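Local coordinates for protein chorismate synthase (Campylobacter jejuni, PDB 1SQ1) that probably catalyses, with reduced FMN as cofactor, the anti-1,4-elimination of phosphate from 5-enolpyruvylshikimate-3-phosphate to give chorismate, the branch-point precursor of the aromatic amino acids, at residues 174-179 and 184-189; 207-212 and 330-335; 218-223 and 345-350. One frame throughout, in Å; residues are numbered along the deposited sequence.

Contact 1: 174-179 and 184-189; sequences KKSEIF and KLESDF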
ATOM      1  N   LYS A 174     -21.289  30.195  -7.268  1.00 83.93           N
ATOM      2  CA  LYS A 174     -22.095  29.199  -7.970  1.00 83.41           C
ATOM      3  C   LYS A 174     -22.681  29.737  -9.274  1.00 82.23           C
ATOM      4  O   LYS A 174     -22.659  29.055 -10.298  1.00 81.06           O
ATOM      5  CB  LYS A 174     -23.236  28.705  -7.064  1.00 85.16           C
ATOM      6  CG  LYS A 174     -22.771  27.984  -5.795  1.00 87.26           C
ATOM      7  CD  LYS A 174     -23.942  27.519  -4.929  1.00 86.12           C
ATOM      8  CE  LYS A 174     -23.462  26.633  -3.776  1.00 85.71           C
ATOM      9  NZ  LYS A 174     -22.766  25.395  -4.249  1.00 82.82           N
ATOM     10  N   LYS A 175     -23.190  30.967  -9.231  1.00 81.72           N
ATOM     11  CA  LYS A 175     -23.815  31.591 -10.394  1.00 80.79           C
ATOM     12  C   LYS A 175     -22.815  32.206 -11.391  1.00 78.95           C
ATOM     13  O   LYS A 175     -23.180  32.511 -12.528  1.00 77.18           O
ATOM     14  CB  LYS A 175     -24.819  32.648  -9.918  1.00 82.62           C
ATOM     15  CG  LYS A 175     -25.868  33.075 -10.957  1.00 87.31           C
ATOM     16  CD  LYS A 175     -26.830  31.936 -11.342  1.00 88.16           C
ATOM     17  CE  LYS A 175     -27.874  32.390 -12.378  1.00 87.78           C
ATOM     18  NZ  LYS A 175     -28.714  33.537 -11.910  1.00 86.75           N
ATOM     19  N   SER A 176     -21.562  32.375 -10.965  1.00 77.54           N
ATOM     20  CA  SER A 176     -20.522  32.938 -11.828  1.00 75.30           C
ATOM     21  C   SER A 176     -19.990  31.956 -12.865  1.00 75.15           C
ATOM     22  O   SER A 176     -19.822  30.765 -12.591  1.00 74.17           O
ATOM     23  CB  SER A 176     -19.338  33.429 -10.999  1.00 73.83           C
ATOM     24  OG  SER A 176     -18.276  33.825 -11.855  1.00 72.45           O
ATOM     25  N   GLU A 177     -19.700  32.474 -14.053  1.00 75.01           N
ATOM     26  CA  GLU A 177     -19.176  31.656 -15.133  1.00 74.55           C
ATOM     27  C   GLU A 177     -17.742  31.273 -14.833  1.00 73.10           C
ATOM     28  O   GLU A 177     -17.192  30.376 -15.463  1.00 72.54           O
ATOM     29  CB  GLU A 177     -19.220  32.415 -16.460  1.00 76.43           C
ATOM     30  CG  GLU A 177     -20.483  33.226 -16.675  1.00 81.25           C
ATOM     31  CD  GLU A 177     -20.320  34.686 -16.259  1.00 84.93           C
ATOM     32  OE1 GLU A 177     -19.865  34.944 -15.116  1.00 85.43           O
ATOM     33  OE2 GLU A 177     -20.653  35.578 -17.078  1.00 86.07           O
ATOM     34  N   ILE A 178     -17.129  31.963 -13.876  1.00 71.17           N
ATOM     35  CA  ILE A 178     -15.744  31.666 -13.525  1.00 69.50           C
ATOM     36  C   ILE A 178     -15.551  31.337 -12.042  1.00 68.80           C
ATOM     37  O   ILE A 178     -14.422  31.251 -11.553  1.00 70.38           O
ATOM     38  CB  ILE A 178     -14.789  32.825 -13.948  1.00 67.82           C
ATOM     39  CG1 ILE A 178     -15.265  34.153 -13.367  1.00 68.18           C
ATOM     40  CG2 ILE A 178     -14.734  32.916 -15.455  1.00 64.68           C
ATOM     41  CD1 ILE A 178     -14.331  35.315 -13.665  1.00 66.41           C
ATOM     42  N   PHE A 179     -16.660  31.143 -11.337  1.00 66.65           N
ATOM     43  CA  PHE A 179     -16.632  30.795  -9.916  1.00 64.76           C
ATOM     44  C   PHE A 179     -16.032  31.887  -9.037  1.00 65.47           C
ATOM     45  O   PHE A 179     -15.472  31.603  -7.977  1.00 66.83           O
ATOM     46  CB  PHE A 179     -15.860  29.484  -9.710  1.00 61.67           C
ATOM     47  CG  PHE A 179     -16.278  28.378 -10.648  1.00 59.30           C
ATOM     48  CD1 PHE A 179     -15.368  27.837 -11.559  1.00 57.04           C
ATOM     49  CD2 PHE A 179     -17.589  27.898 -10.651  1.00 57.70           C
ATOM     50  CE1 PHE A 179     -15.755  26.842 -12.456  1.00 54.92           C
ATOM     51  CE2 PHE A 179     -17.983  26.902 -11.546  1.00 54.90           C
ATOM     52  CZ  PHE A 179     -17.065  26.375 -12.450  1.00 54.36           C
ATOM     53  N   LYS A 184     -16.807  42.131  -6.668  1.00 73.76           N
ATOM     54  CA  LYS A 184     -16.233  43.425  -7.016  1.00 73.99           C
ATOM     55  C   LYS A 184     -15.108  43.279  -8.053  1.00 73.38           C
ATOM     56  O   LYS A 184     -14.750  44.243  -8.740  1.00 74.34           O
ATOM     57  CB  LYS A 184     -15.707  44.110  -5.750  1.00 75.24           C
ATOM     58  CG  LYS A 184     -14.936  45.404  -5.992  1.00 78.82           C
ATOM     59  CD  LYS A 184     -15.778  46.483  -6.683  1.00 79.98           C
ATOM     60  CE  LYS A 184     -14.971  47.776  -6.840  1.00 79.97           C
ATOM     61  NZ  LYS A 184     -15.773  48.928  -7.334  1.00 79.66           N
ATOM     62  N   LEU A 185     -14.559  42.073  -8.174  1.00 70.69           N
ATOM     63  CA  LEU A 185     -13.486  41.819  -9.130  1.00 68.57           C
ATOM     64  C   LEU A 185     -13.909  40.865 -10.239  1.00 67.89           C
ATOM     65  O   LEU A 185     -13.111  40.526 -11.106  1.00 67.87           O
ATOM     66  CB  LEU A 185     -12.256  41.252  -8.407  1.00 66.93           C
ATOM     67  CG  LEU A 185     -11.337  42.195  -7.618  1.00 66.60           C
ATOM     68  CD1 LEU A 185     -12.140  43.259  -6.897  1.00 67.00           C
ATOM     69  CD2 LEU A 185     -10.517  41.381  -6.631  1.00 64.49           C
ATOM     70  N   GLU A 186     -15.168  40.444 -10.225  1.00 67.37           N
ATOM     71  CA  GLU A 186     -15.649  39.504 -11.230  1.00 68.76           C
ATOM     72  C   GLU A 186     -15.503  40.024 -12.660  1.00 69.23           C
ATOM     73  O   GLU A 186     -15.367  39.237 -13.600  1.00 70.28           O
ATOM     74  CB  GLU A 186     -17.107  39.127 -10.940  1.00 69.78           C
ATOM     75  CG  GLU A 186     -17.581  37.838 -11.604  1.00 70.95           C
ATOM     76  CD  GLU A 186     -18.613  38.084 -12.686  1.00 73.43           C
ATOM     77  OE1 GLU A 186     -19.181  37.099 -13.211  1.00 73.54           O
ATOM     78  OE2 GLU A 186     -18.852  39.267 -13.017  1.00 75.56           O
ATOM     79  N   SER A 187     -15.522  41.342 -12.829  1.00 69.46           N
ATOM     80  CA  SER A 187     -15.380  41.936 -14.159  1.00 68.70           C
ATOM     81  C   SER A 187     -13.909  41.975 -14.575  1.00 67.70           C
ATOM     82  O   SER A 187     -13.589  41.849 -15.754  1.00 66.39           O
ATOM     83  CB  SER A 187     -15.939  43.363 -14.178  1.00 68.73           C
ATOM     84  OG  SER A 187     -15.004  44.281 -13.631  1.00 69.41           O
ATOM     85  N   ASP A 188     -13.022  42.161 -13.600  1.00 67.76           N
ATOM     86  CA  ASP A 188     -11.589  42.220 -13.872  1.00 68.45           C
ATOM     87  C   ASP A 188     -11.042  40.838 -14.221  1.00 69.14           C
ATOM     88  O   ASP A 188     -10.209  40.699 -15.124  1.00 69.40           O
ATOM     89  CB  ASP A 188     -10.826  42.780 -12.669  1.00 69.16           C
ATOM     90  CG  ASP A 188     -11.308  44.157 -12.266  1.00 71.62           C
ATOM     91  OD1 ASP A 188     -10.454  45.051 -12.038  1.00 69.54           O
ATOM     92  OD2 ASP A 188     -12.547  44.341 -12.175  1.00 73.96           O
ATOM     93  N   PHE A 189     -11.497  39.815 -13.507  1.00 67.50           N
ATOM     94  CA  PHE A 189     -11.033  38.480 -13.808  1.00 67.54           C
ATOM     95  C   PHE A 189     -11.382  38.170 -15.262  1.00 69.63           C
ATOM     96  O   PHE A 189     -10.513  37.774 -16.038  1.00 70.23           O
ATOM     97  CB  PHE A 189     -11.689  37.449 -12.886  1.00 66.90           C
ATOM     98  CG  PHE A 189     -11.324  37.599 -11.436  1.00 65.59           C
ATOM     99  CD1 PHE A 189     -10.175  38.288 -11.055  1.00 65.64           C
ATOM    100  CD2 PHE A 189     -12.121  37.040 -10.445  1.00 63.10           C
ATOM    101  CE1 PHE A 189      -9.828  38.422  -9.713  1.00 63.89           C
ATOM    102  CE2 PHE A 189     -11.776  37.170  -9.099  1.00 61.92           C
ATOM    103  CZ  PHE A 189     -10.630  37.860  -8.735  1.00 61.26           C
TER

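Contact 2: 207-212 and 330-335; sequences VFTKVS and VVASAM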
ATOM      1  N   VAL A 207      -7.105  29.628  -6.268  1.00 53.96           N
ATOM      2  CA  VAL A 207      -8.344  28.979  -5.865  1.00 54.59           C
ATOM      3  C   VAL A 207      -8.529  28.869  -4.364  1.00 56.51           C
ATOM      4  O   VAL A 207      -7.559  28.706  -3.616  1.00 57.41           O
ATOM      5  CB  VAL A 207      -8.451  27.583  -6.466  1.00 53.42           C
ATOM      6  CG1 VAL A 207      -9.608  26.841  -5.841  1.00 49.51           C
ATOM      7  CG2 VAL A 207      -8.644  27.695  -7.966  1.00 54.51           C
ATOM      8  N   PHE A 208      -9.787  28.966  -3.935  1.00 56.76           N
ATOM      9  CA  PHE A 208     -10.143  28.873  -2.522  1.00 57.66           C
ATOM     10  C   PHE A 208     -11.120  27.725  -2.265  1.00 57.40           C
ATOM     11  O   PHE A 208     -12.233  27.716  -2.789  1.00 58.69           O
ATOM     12  CB  PHE A 208     -10.785  30.173  -2.045  1.00 59.46           C
ATOM     13  CG  PHE A 208     -11.194  30.150  -0.600  1.00 62.38           C
ATOM     14  CD1 PHE A 208     -10.238  30.051   0.407  1.00 63.23           C
ATOM     15  CD2 PHE A 208     -12.536  30.220  -0.241  1.00 63.74           C
ATOM     16  CE1 PHE A 208     -10.615  30.024   1.754  1.00 64.14           C
ATOM     17  CE2 PHE A 208     -12.919  30.193   1.103  1.00 64.17           C
ATOM     18  CZ  PHE A 208     -11.958  30.095   2.101  1.00 63.73           C
ATOM     19  N   THR A 209     -10.703  26.756  -1.460  1.00 57.06           N
ATOM     20  CA  THR A 209     -11.561  25.623  -1.141  1.00 56.65           C
ATOM     21  C   THR A 209     -11.926  25.655   0.328  1.00 57.24           C
ATOM     22  O   THR A 209     -11.063  25.583   1.201  1.00 56.45           O
ATOM     23  CB  THR A 209     -10.887  24.284  -1.407  1.00 56.53           C
ATOM     24  OG1 THR A 209     -10.446  24.215  -2.771  1.00 57.13           O
ATOM     25  CG2 THR A 209     -11.873  23.172  -1.137  1.00 56.31           C
ATOM     26  N   LYS A 210     -13.219  25.764   0.588  1.00 58.33           N
ATOM     27  CA  LYS A 210     -13.725  25.813   1.943  1.00 58.59           C
ATOM     28  C   LYS A 210     -14.531  24.561   2.230  1.00 58.46           C
ATOM     29  O   LYS A 210     -15.326  24.123   1.396  1.00 58.73           O
ATOM     30  CB  LYS A 210     -14.595  27.058   2.122  1.00 60.48           C
ATOM     31  CG  LYS A 210     -15.419  27.081   3.393  1.00 62.69           C
ATOM     32  CD  LYS A 210     -15.714  28.509   3.798  1.00 65.25           C
ATOM     33  CE  LYS A 210     -17.114  28.664   4.353  1.00 67.02           C
ATOM     34  NZ  LYS A 210     -18.129  28.528   3.265  1.00 68.52           N
ATOM     35  N   VAL A 211     -14.310  23.969   3.400  1.00 57.32           N
ATOM     36  CA  VAL A 211     -15.046  22.775   3.783  1.00 57.77           C
ATOM     37  C   VAL A 211     -15.736  23.038   5.116  1.00 58.96           C
ATOM     38  O   VAL A 211     -15.079  23.372   6.107  1.00 59.84           O
ATOM     39  CB  VAL A 211     -14.112  21.558   3.917  1.00 56.48           C
ATOM     40  CG1 VAL A 211     -14.932  20.299   4.103  1.00 54.86           C
ATOM     41  CG2 VAL A 211     -13.230  21.440   2.689  1.00 55.06           C
ATOM     42  N   SER A 212     -17.060  22.903   5.127  1.00 60.09           N
ATOM     43  CA  SER A 212     -17.866  23.137   6.326  1.00 61.31           C
ATOM     44  C   SER A 212     -18.453  21.834   6.853  1.00 61.93           C
ATOM     45  O   SER A 212     -18.454  20.815   6.157  1.00 61.49           O
ATOM     46  CB  SER A 212     -19.014  24.084   6.006  1.00 60.02           C
ATOM     47  OG  SER A 212     -19.830  23.509   4.998  1.00 59.07           O
ATOM     48  N   VAL A 330     -12.765  23.427  -9.914  1.00 54.88           N
ATOM     49  CA  VAL A 330     -13.720  22.316  -9.879  1.00 54.28           C
ATOM     50  C   VAL A 330     -13.019  21.007  -9.497  1.00 53.95           C
ATOM     51  O   VAL A 330     -13.593  20.158  -8.815  1.00 54.42           O
ATOM     52  CB  VAL A 330     -14.425  22.107 -11.255  1.00 52.93           C
ATOM     53  CG1 VAL A 330     -15.492  21.029 -11.130  1.00 50.74           C
ATOM     54  CG2 VAL A 330     -15.037  23.401 -11.748  1.00 50.30           C
ATOM     55  N   VAL A 331     -11.780  20.851  -9.952  1.00 54.06           N
ATOM     56  CA  VAL A 331     -10.998  19.659  -9.665  1.00 54.31           C
ATOM     57  C   VAL A 331     -10.461  19.711  -8.237  1.00 56.26           C
ATOM     58  O   VAL A 331     -10.434  18.691  -7.544  1.00 57.23           O
ATOM     59  CB  VAL A 331      -9.825  19.512 -10.651  1.00 53.27           C
ATOM     60  CG1 VAL A 331      -8.962  18.329 -10.264  1.00 51.27           C
ATOM     61  CG2 VAL A 331     -10.363  19.336 -12.061  1.00 51.16           C
ATOM     62  N   ALA A 332     -10.040  20.892  -7.793  1.00 56.28           N
ATOM     63  CA  ALA A 332      -9.540  21.039  -6.432  1.00 56.06           C
ATOM     64  C   ALA A 332     -10.634  20.579  -5.467  1.00 57.16           C
ATOM     65  O   ALA A 332     -10.342  20.064  -4.387  1.00 57.24           O
ATOM     66  CB  ALA A 332      -9.170  22.476  -6.162  1.00 54.51           C
ATOM     67  N   SER A 333     -11.895  20.755  -5.858  1.00 56.94           N
ATOM     68  CA  SER A 333     -12.998  20.319  -5.004  1.00 57.90           C
ATOM     69  C   SER A 333     -13.059  18.799  -4.963  1.00 58.03           C
ATOM     70  O   SER A 333     -13.050  18.203  -3.890  1.00 57.92           O
ATOM     71  CB  SER A 333     -14.340  20.866  -5.501  1.00 57.34           C
ATOM     72  OG  SER A 333     -14.557  22.189  -5.041  1.00 57.69           O
ATOM     73  N   ALA A 334     -13.114  18.179  -6.142  1.00 58.09           N
ATOM     74  CA  ALA A 334     -13.176  16.726  -6.249  1.00 56.96           C
ATOM     75  C   ALA A 334     -12.081  16.065  -5.419  1.00 56.24           C
ATOM     76  O   ALA A 334     -12.353  15.158  -4.641  1.00 56.00           O
ATOM     77  CB  ALA A 334     -13.057  16.305  -7.707  1.00 57.00           C
HETATM   78  N   MSE A 335     -10.846  16.530  -5.585  1.00 56.41           N
HETATM   79  CA  MSE A 335      -9.719  15.982  -4.844  1.00 57.52           C
HETATM   80  C   MSE A 335      -9.879  16.109  -3.333  1.00 57.62           C
HETATM   81  O   MSE A 335      -9.607  15.156  -2.596  1.00 58.23           O
HETATM   82  CB  MSE A 335      -8.401  16.651  -5.266  1.00 59.46           C
HETATM   83  CG  MSE A 335      -7.963  16.376  -6.692  1.00 62.04           C
HETATM   84 SE   MSE A 335      -8.017  14.504  -7.200  1.00 74.18          SE
HETATM   85  CE  MSE A 335      -6.635  13.775  -6.044  1.00 65.35           C
TER

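Contact 3: 218-223 and 345-350; sequences LGEVLY and LLNASA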
ATOM      1  N   LEU A 218     -10.547  13.611  11.791  1.00 56.46           N
ATOM      2  CA  LEU A 218     -10.293  13.105  10.452  1.00 55.95           C
ATOM      3  C   LEU A 218      -8.815  13.303  10.106  1.00 57.03           C
ATOM      4  O   LEU A 218      -8.321  14.427  10.065  1.00 59.18           O
ATOM      5  CB  LEU A 218     -11.166  13.829   9.438  1.00 54.10           C
ATOM      6  CG  LEU A 218     -12.630  13.414   9.506  1.00 53.33           C
ATOM      7  CD1 LEU A 218     -13.436  14.177   8.473  1.00 51.72           C
ATOM      8  CD2 LEU A 218     -12.736  11.918   9.255  1.00 53.17           C
ATOM      9  N   GLY A 219      -8.109  12.206   9.860  1.00 58.09           N
ATOM     10  CA  GLY A 219      -6.700  12.294   9.539  1.00 58.82           C
ATOM     11  C   GLY A 219      -5.880  11.316  10.349  1.00 60.67           C
ATOM     12  O   GLY A 219      -6.005  11.251  11.571  1.00 61.32           O
ATOM     13  N   GLU A 220      -5.042  10.552   9.656  1.00 62.66           N
ATOM     14  CA  GLU A 220      -4.174   9.549  10.276  1.00 64.95           C
ATOM     15  C   GLU A 220      -2.829  10.151  10.659  1.00 63.97           C
ATOM     16  O   GLU A 220      -1.942  10.274   9.818  1.00 64.74           O
ATOM     17  CB  GLU A 220      -3.941   8.392   9.303  1.00 68.36           C
ATOM     18  CG  GLU A 220      -5.153   7.491   9.094  1.00 71.55           C
ATOM     19  CD  GLU A 220      -5.600   6.831  10.383  1.00 73.25           C
ATOM     20  OE1 GLU A 220      -6.754   7.079  10.807  1.00 74.89           O
ATOM     21  OE2 GLU A 220      -4.798   6.057  10.961  1.00 72.34           O
ATOM     22  N   VAL A 221      -2.675  10.492  11.931  1.00 62.51           N
ATOM     23  CA  VAL A 221      -1.448  11.106  12.400  1.00 60.77           C
ATOM     24  C   VAL A 221      -0.179  10.322  12.116  1.00 62.24           C
ATOM     25  O   VAL A 221      -0.154   9.080  12.107  1.00 56.83           O
ATOM     26  CB  VAL A 221      -1.473  11.387  13.902  1.00 60.35           C
ATOM     27  CG1 VAL A 221      -0.985  10.172  14.671  1.00 60.37           C
ATOM     28  CG2 VAL A 221      -0.605  12.579  14.208  1.00 59.62           C
ATOM     29  N   LEU A 222       0.863  11.135  11.909  1.00 64.74           N
ATOM     30  CA  LEU A 222       2.234  10.783  11.591  1.00 62.35           C
ATOM     31  C   LEU A 222       2.504  10.893  10.106  1.00 61.44           C
ATOM     32  O   LEU A 222       3.021  11.918   9.661  1.00 63.20           O
ATOM     33  CB  LEU A 222       2.593   9.409  12.128  1.00 63.83           C
ATOM     34  CG  LEU A 222       3.561   9.593  13.309  1.00 66.25           C
ATOM     35  CD1 LEU A 222       4.886  10.141  12.806  1.00 66.95           C
ATOM     36  CD2 LEU A 222       2.986  10.559  14.341  1.00 65.40           C
ATOM     37  N   TYR A 223       2.135   9.884   9.325  1.00 59.85           N
ATOM     38  CA  TYR A 223       2.402   9.959   7.890  1.00 59.27           C
ATOM     39  C   TYR A 223       1.213   9.810   6.945  1.00 59.87           C
ATOM     40  O   TYR A 223       1.338   9.263   5.846  1.00 60.53           O
ATOM     41  CB  TYR A 223       3.517   8.975   7.519  1.00 55.37           C
ATOM     42  CG  TYR A 223       4.780   9.311   8.274  1.00 54.10           C
ATOM     43  CD1 TYR A 223       5.395  10.558   8.118  1.00 53.81           C
ATOM     44  CD2 TYR A 223       5.280   8.451   9.241  1.00 52.51           C
ATOM     45  CE1 TYR A 223       6.465  10.942   8.923  1.00 55.36           C
ATOM     46  CE2 TYR A 223       6.340   8.824  10.045  1.00 55.25           C
ATOM     47  CZ  TYR A 223       6.928  10.069   9.888  1.00 55.81           C
ATOM     48  OH  TYR A 223       7.963  10.429  10.719  1.00 60.05           O
ATOM     49  N   LEU A 345     -13.414   7.011   6.333  1.00 57.79           N
ATOM     50  CA  LEU A 345     -13.451   5.561   6.444  1.00 57.25           C
ATOM     51  C   LEU A 345     -12.254   5.073   7.277  1.00 57.65           C
ATOM     52  O   LEU A 345     -12.383   4.179   8.109  1.00 58.39           O
ATOM     53  CB  LEU A 345     -13.433   4.936   5.047  1.00 56.05           C
ATOM     54  CG  LEU A 345     -14.638   5.332   4.181  1.00 56.84           C
ATOM     55  CD1 LEU A 345     -14.408   4.995   2.711  1.00 56.33           C
ATOM     56  CD2 LEU A 345     -15.862   4.618   4.699  1.00 55.67           C
ATOM     57  N   LEU A 346     -11.091   5.676   7.073  1.00 57.53           N
ATOM     58  CA  LEU A 346      -9.909   5.291   7.824  1.00 58.16           C
ATOM     59  C   LEU A 346     -10.068   5.455   9.325  1.00 59.95           C
ATOM     60  O   LEU A 346      -9.600   4.631  10.102  1.00 58.66           O
ATOM     61  CB  LEU A 346      -8.715   6.125   7.391  1.00 56.93           C
ATOM     62  CG  LEU A 346      -8.111   5.802   6.034  1.00 56.06           C
ATOM     63  CD1 LEU A 346      -7.002   6.803   5.758  1.00 54.01           C
ATOM     64  CD2 LEU A 346      -7.590   4.370   6.021  1.00 52.89           C
ATOM     65  N   ASN A 347     -10.724   6.535   9.729  1.00 62.44           N
ATOM     66  CA  ASN A 347     -10.898   6.829  11.139  1.00 64.75           C
ATOM     67  C   ASN A 347     -12.080   6.089  11.763  1.00 66.57           C
ATOM     68  O   ASN A 347     -12.441   6.328  12.917  1.00 66.09           O
ATOM     69  CB  ASN A 347     -11.078   8.330  11.305  1.00 65.39           C
ATOM     70  CG  ASN A 347     -10.837   8.784  12.711  1.00 66.40           C
ATOM     71  OD1 ASN A 347      -9.703   8.759  13.191  1.00 68.37           O
ATOM     72  ND2 ASN A 347     -11.900   9.199  13.392  1.00 66.25           N
ATOM     73  N   ALA A 348     -12.679   5.183  11.000  1.00 67.74           N
ATOM     74  CA  ALA A 348     -13.822   4.430  11.487  1.00 69.45           C
ATOM     75  C   ALA A 348     -13.469   3.578  12.694  1.00 70.73           C
ATOM     76  O   ALA A 348     -14.027   3.745  13.777  1.00 72.13           O
ATOM     77  CB  ALA A 348     -14.367   3.551  10.375  1.00 68.86           C
ATOM     78  N   SER A 349     -12.529   2.667  12.494  1.00 72.05           N
ATOM     79  CA  SER A 349     -12.092   1.747  13.533  1.00 73.53           C
ATOM     80  C   SER A 349     -10.980   2.271  14.448  1.00 74.16           C
ATOM     81  O   SER A 349     -10.152   1.495  14.922  1.00 74.40           O
ATOM     82  CB  SER A 349     -11.643   0.440  12.867  1.00 74.38           C
ATOM     83  OG  SER A 349     -10.749   0.694  11.782  1.00 75.37           O
ATOM     84  N   ALA A 350     -10.964   3.574  14.709  1.00 74.55           N
ATOM     85  CA  ALA A 350      -9.923   4.155  15.560  1.00 74.67           C
ATOM     86  C   ALA A 350     -10.258   4.009  17.027  1.00 75.66           C
ATOM     87  O   ALA A 350      -9.449   4.332  17.900  1.00 76.57           O
ATOM     88  CB  ALA A 350      -9.731   5.627  15.230  1.00 73.91           C
TER

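Contact 1: 174-179 and 184-189
Helix 170-175 ends in an ST turn at Ser-176, and the connection to helix 186-198 brings Ser-176, Glu-177 and Ile-178 against Glu-186 and Phe-189. The turn is defined by the backbone N-H of Ile-178, which reaches Ser-176 OG at 3.0 Å with an N-H...O angle of 159°. Ser-176 has just left helical backbone angles, and its OG lies 3.7 Å from Glu-186 OE1. Beside it the side chains of Glu-177 and Glu-186 cross at about a right angle, yet their carboxylate planes are turned only 22° apart. The OE1 atoms of Glu-177 and Glu-186 lie 3.0 Å from each other; both are acceptors, so this is no bond between them. Lys-190, one turn further along the second helix, is shared by the two carboxylates: its NZ makes salt bridges to Glu-177 OE2 and to Glu-186 OE1, which probably offsets their repulsion. The apolar half rests on Ile-178, whose CG1 branch runs out extended (chi2 176°) toward the second helix. Its terminal CD1 arrives at the edge of the Phe-189 ring, near the ring plane, and lies 3.5 Å from Phe-189 CB.

Contact 2: 207-212 and 330-335
Thr-209 and Val-207, alternate residues on one face of strand 205-212, meet Ala-332 of helix 325-346 in the beta-alpha-beta sandwich core of chorismate synthase. Thr-209 shows how the layers fit. Its CB points toward the helix and stays 5.4 Å from Ala-332 CB, so the approach is completed by a branch. OG1 is that branch: set anti to the carbonyl carbon (chi1 -56°), it lies 4.0 Å from the methyl CB of Ala-332. This is a van der Waals contact, and the polar need of Thr-209 OG1 is met by a hydrogen bond to Ser-151 OG on the adjacent strand 148-156. The same Ser-151 OG also bonds to Ser-333 OG, so one hydroxyl bridges strand and helix in a buried layer. Thr-209 CG2, the other branch, stays 5.7 Å from Ala-332 CB, and Thr-209 as a whole also packs on Val-336, one turn further along the helix. Val-207 completes the seat of the alanine with its CG1, 4.4 Å from Ala-332 CB. The small alanine lets the backbones come near, with Thr-209 CA and Ser-333 CA 6.7 Å apart. Strand 205-212 lies between strands 148-156 and 286-292, backbone-bonded to both, while helix 325-346 packs on the face that carries Val-207 and Thr-209, and Phe-208, pointing the other way, packs against Phe-168.

Contact 3: 218-223 and 345-350
Leu-218 and Glu-220, in the loop between strand 205-212 and helix 226-235, pack against the C-terminal end of helix 325-346 at a subunit interface of the homotetramer. Leu-218 comes first: its CB points away from the helix end, but the CD2 branch returns to 4.5 Å from Asn-347 CB. Its backbone N is held by Ser-281 OG. Gly-219 follows with phi 132°, a value at which a CB would press on the carbonyl O of Leu-218. With CG anti to the carbonyl carbon (chi1 -72°), Glu-220 CG comes 3.9 Å from Leu-346 CD1; the bend at chi2 (-61°) then turns the carboxylate to the carbonyl end of the helix. There Glu-220 OE1 lies 3.8 Å from Leu-346 O, both being acceptors. Arg-7 of a neighbouring subunit supplies positive charge, its NH1 bonding to Leu-346 O and forming a long, weak ion pair with Glu-220 OE2. Beyond, the loop continues to Tyr-223, which packs on Arg-131 of a different subunit. On the helix side, Asn-347 ND2 makes a weak hydrogen bond to Tyr-359 OH of the subunit that supplies Arg-7, and Asn-347 OD1 lies 4.1 Å from Glu-220 OE1.

Contacts 1 and 2 follow one another along the chain, contact 1 closing before contact 2 opens; their centres are about 17 Å apart, and they touch where Phe-179 CE1 packs 3.6 Å from Val-330 CG2. Contacts 2 and 3 alternate along the chain and share helix 325-346, with centres about 21 Å apart. That helix therefore receives the 174-179 turn through Val-330, lies on strand 205-212 near the chain's centre, and meets the 218-223 loop at its C-terminal end. Contacts 1 and 3, about 37 Å apart between centres, lie on opposite sides of that centre. Contact 3 borders other subunits, contact 1 none; running from the buried core to contact 3, the helix thus links core and tetramer interface.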